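Local coordinates for serine acetyltransferase (Entamoeba histolytica, PDB 3Q1X) that catalyses the transfer of an acetyl group to the hydroxyl of L-serine, a step in cysteine biosynthesis, at the interface of chains A and B. Numbering follows the deposited sequence. Chains: chain A/B, Serine acetyltransferase.

Contact 1: the interface of chains A and B. Residues chain A 165, 185, 203, 237, 239; chain B 180, 200, 234.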
# COMPACT_ATOMS: atom_id res chain seq x y z
N ASP A 165 0.37 -8.40 4.39
CA ASP A 165 0.44 -9.55 3.50
C ASP A 165 0.40 -10.81 4.33
O ASP A 165 1.43 -11.31 4.76
CB ASP A 165 1.74 -9.48 2.68
CG ASP A 165 1.75 -10.42 1.48
OD1 ASP A 165 0.81 -11.25 1.31
OD2 ASP A 165 2.70 -10.31 0.67
N VAL A 185 4.64 -9.33 6.41
CA VAL A 185 4.47 -10.52 5.59
C VAL A 185 4.42 -11.73 6.52
O VAL A 185 5.33 -11.95 7.31
CB VAL A 185 5.60 -10.68 4.53
CG1 VAL A 185 5.54 -12.05 3.86
CG2 VAL A 185 5.51 -9.58 3.49
N THR A 203 8.70 -9.50 8.72
CA THR A 203 8.46 -10.74 7.99
C THR A 203 8.49 -11.95 8.91
O THR A 203 9.46 -12.15 9.66
CB THR A 203 9.44 -10.94 6.82
OG1 THR A 203 9.25 -9.88 5.86
CG2 THR A 203 9.21 -12.29 6.13
N LYS A 237 13.23 -9.48 10.34
CA LYS A 237 13.02 -10.51 9.33
C LYS A 237 13.26 -11.88 9.93
O LYS A 237 14.41 -12.29 10.13
CB LYS A 237 13.92 -10.30 8.09
CG LYS A 237 13.86 -8.90 7.43
CD LYS A 237 12.42 -8.46 7.15
CE LYS A 237 12.37 -7.12 6.40
NZ LYS A 237 13.09 -6.00 7.07
N LEU A 239 12.95 -15.72 9.43
CA LEU A 239 12.86 -16.55 8.23
C LEU A 239 13.16 -18.02 8.46
O LEU A 239 14.06 -18.38 9.22
CB LEU A 239 13.76 -15.99 7.12
CG LEU A 239 13.57 -14.51 6.73
CD1 LEU A 239 14.64 -14.07 5.77
CD2 LEU A 239 12.20 -14.23 6.13
N HIS B 180 5.71 -11.07 -2.79
CA HIS B 180 5.15 -10.24 -1.69
C HIS B 180 5.12 -8.76 -2.08
O HIS B 180 4.04 -8.18 -2.25
CB HIS B 180 5.86 -10.52 -0.37
CG HIS B 180 5.62 -11.91 0.14
ND1 HIS B 180 6.61 -12.86 0.24
CD2 HIS B 180 4.48 -12.52 0.54
CE1 HIS B 180 6.10 -13.98 0.71
NE2 HIS B 180 4.80 -13.80 0.89
N GLN B 200 10.01 -8.59 -0.60
CA GLN B 200 9.45 -7.40 0.03
C GLN B 200 10.56 -6.49 0.55
O GLN B 200 11.63 -6.97 0.95
CB GLN B 200 8.49 -7.80 1.16
CG GLN B 200 9.08 -8.65 2.31
CD GLN B 200 9.05 -10.15 2.05
OE1 GLN B 200 9.11 -10.60 0.92
NE2 GLN B 200 8.99 -10.93 3.13
N THR B 234 14.75 -10.22 1.60
CA THR B 234 13.89 -9.25 2.28
C THR B 234 14.67 -8.13 2.96
O THR B 234 15.57 -8.38 3.76
CB THR B 234 13.03 -9.93 3.36
OG1 THR B 234 12.50 -11.17 2.87
CG2 THR B 234 11.90 -9.00 3.76
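B:Gln200 reaches from a loop of one left-handed beta-helix towards A:Val185 and A:Thr203, which project from strands 185-186 and 203-205 of its neighbour, at equivalent places on successive coils of the beta-helix in this hexapeptide-repeat transferase. Its CB lies at the far limit of contact with A:Val185 CG2. CG sits between its own backbone N and carbonyl carbon (chi1 59°), and a bend at the next bond swings the amide round towards A:Thr203. On the way CG passes 3.9 Å from A:Val185 CG2, and the amide carbon CD keeps a similar spacing from that methyl. At the tip, NE2 donates a hydrogen bond to the hydroxyl OG1 of A:Thr203 over 2.9 Å. The bond is nearly straight, 167° at the hydrogen, and the hydroxyl lies in the amide plane, an arrangement that should restrain rotation of the carboxamide. NE2 also lies 3.3 Å from the A:Thr203 methyl CG2, so both branches of the threonine meet the same nitrogen.

The other branch of A:Val185, CG1, is placed over the centre of the B:His180 imidazole, 3.5 Å from the centroid, in a CH-pi contact. Against this ring A:Asp165 approaches at about a right angle, its carboxylate plane turned 68° from the imidazole. OD1 stands at the ring edge, in its plane, while the short approach of OD2 to the ring carbon CD2 is doubtful. In this family an aspartate and a histidine work together in catalysis, and A:Asp165 with B:His180 probably form that pair across the subunit boundary.

Further along the same edge, A:Lys237 bends at its second side-chain bond and lays its aliphatic part across B:Thr234. CD and CE both press tightly on the methyl CG2 of B:Thr234, CE to 3.3 Å. The same methyl lies 3.5 Å from the hydroxyl OG1 of A:Thr203.

Contact 2: the interface of chains A and B. Residues chain A 208-210, 214, 216; chain B 195, 197, 231.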
# COMPACT_ATOMS: atom_id res chain seq x y z
N HIS A 208 13.82 -17.82 -0.81
CA HIS A 208 14.29 -18.93 -1.63
C HIS A 208 15.34 -18.49 -2.63
O HIS A 208 15.03 -17.89 -3.66
CB HIS A 208 13.12 -19.64 -2.29
CG HIS A 208 12.10 -20.12 -1.30
ND1 HIS A 208 10.86 -19.52 -1.16
CD2 HIS A 208 12.15 -21.09 -0.37
CE1 HIS A 208 10.19 -20.12 -0.19
NE2 HIS A 208 10.95 -21.09 0.30
N PHE A 209 16.58 -18.79 -2.30
CA PHE A 209 17.69 -18.51 -3.20
C PHE A 209 17.64 -19.47 -4.37
O PHE A 209 17.44 -20.68 -4.20
CB PHE A 209 19.02 -18.58 -2.46
CG PHE A 209 19.15 -17.56 -1.37
CD1 PHE A 209 19.28 -16.21 -1.67
CD2 PHE A 209 19.11 -17.95 -0.04
CE1 PHE A 209 19.39 -15.26 -0.67
CE2 PHE A 209 19.22 -17.01 0.98
CZ PHE A 209 19.37 -15.66 0.67
N GLN A 210 17.82 -18.91 -5.56
CA GLN A 210 17.64 -19.66 -6.79
C GLN A 210 18.54 -20.89 -6.86
O GLN A 210 19.76 -20.78 -6.78
CB GLN A 210 17.86 -18.77 -8.01
CG GLN A 210 16.74 -17.79 -8.26
CD GLN A 210 17.02 -16.89 -9.44
OE1 GLN A 210 17.20 -17.37 -10.56
NE2 GLN A 210 17.05 -15.59 -9.19
N GLY A 214 15.36 -25.02 -11.27
CA GLY A 214 14.22 -24.23 -11.72
C GLY A 214 13.07 -24.13 -10.73
O GLY A 214 12.85 -23.07 -10.15
N ILE A 216 10.76 -24.81 -7.49
CA ILE A 216 10.84 -25.14 -6.06
C ILE A 216 9.72 -26.06 -5.61
O ILE A 216 8.61 -26.02 -6.15
CB ILE A 216 10.87 -23.87 -5.17
CG1 ILE A 216 12.02 -22.95 -5.59
CG2 ILE A 216 11.04 -24.25 -3.69
CD1 ILE A 216 11.83 -21.51 -5.17
N TRP B 195 15.89 -13.65 -14.85
CA TRP B 195 15.77 -14.48 -13.66
C TRP B 195 16.14 -13.76 -12.36
O TRP B 195 16.91 -14.27 -11.55
CB TRP B 195 16.58 -15.78 -13.82
CG TRP B 195 15.85 -16.83 -14.56
CD1 TRP B 195 16.09 -17.25 -15.83
CD2 TRP B 195 14.77 -17.62 -14.06
NE1 TRP B 195 15.21 -18.25 -16.17
CE2 TRP B 195 14.39 -18.50 -15.10
CE3 TRP B 195 14.08 -17.67 -12.84
CZ2 TRP B 195 13.34 -19.42 -14.95
CZ3 TRP B 195 13.03 -18.58 -12.70
CH2 TRP B 195 12.68 -19.45 -13.75
N ARG B 197 14.90 -12.55 -8.81
CA ARG B 197 13.89 -12.83 -7.80
C ARG B 197 14.04 -11.83 -6.67
O ARG B 197 15.08 -11.77 -6.03
CB ARG B 197 14.04 -14.26 -7.27
CG ARG B 197 12.92 -14.72 -6.37
CD ARG B 197 13.14 -16.17 -5.97
NE ARG B 197 13.13 -17.07 -7.12
CZ ARG B 197 13.50 -18.34 -7.11
NH1 ARG B 197 13.94 -18.91 -5.99
NH2 ARG B 197 13.43 -19.05 -8.22
N THR B 231 19.16 -13.22 -6.65
CA THR B 231 18.09 -13.23 -5.66
C THR B 231 18.37 -12.19 -4.59
O THR B 231 19.45 -12.19 -3.98
CB THR B 231 17.90 -14.62 -5.02
OG1 THR B 231 17.84 -15.61 -6.06
CG2 THR B 231 16.62 -14.69 -4.20
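The backbone from A:His208 to A:Gln210 is largely extended where it faces strand residues B:Arg197 and B:Thr231, whereas B:Trp195 adopts a left-handed helical conformation that turns its carbonyl towards A:Gln210. The A:Gln210 side chain is extended beyond CG and runs antiparallel to B:Arg197. Its CG rests over the centre of one guanidinium face, 3.5 Å from CZ, and the amide plane is inclined by 31° to that of the guanidinium. At the tip, NE2 donates to two acceptors of chain B: the backbone O of B:Trp195 at 2.7 Å, close to the amide plane, and the hydroxyl OG1 of B:Thr231 at 3.2 Å, from a more tilted direction. This double use should fix the rotation of the amide. A weak bond from the A:Gln210 backbone N reaches the same hydroxyl.

B:Arg197 starts with CG anti to its backbone N (chi1 -171°) and bends at the third side-chain bond, which brings NH1 to the backbone O of A:His208. That hydrogen bond measures 2.8 Å, with the donor standing well above the carbonyl plane. The A:Ile216 side chain comes head-on to that of B:Arg197 and brings its methyl CD1 to 3.5 Å from NH1. The ring of A:Phe209 presents CD1 to CB and the methyl CG2 of B:Thr231 in a looser apolar contact at about 4.0 Å.

A:His208 also lines the L-serine pocket, so the grip of B:Arg197 on its carbonyl may help to position that pocket wall. The chain A residues lie on the long segment between strands 203-205 and 225-226, a loop that leaves the left-handed beta-helix and lies against strands 197-198 and 231-232 of the neighbouring helix.

The C-alpha centres of contact 1 and contact 2 lie about 15 Å apart, and the two share no residue. They are joined through the chain on both sides: strand 203-205 of chain A carries a residue of contact 1 and leads into the loop of contact 2, while strands 197-198 and 231-232 of chain B supply contact 2 and run on into the turns used in contact 1. One pairs the bodies of adjacent beta-helices, the other adds an embracing loop. In the three-copy assembly such an arrangement probably builds each serine site between neighbouring subunits.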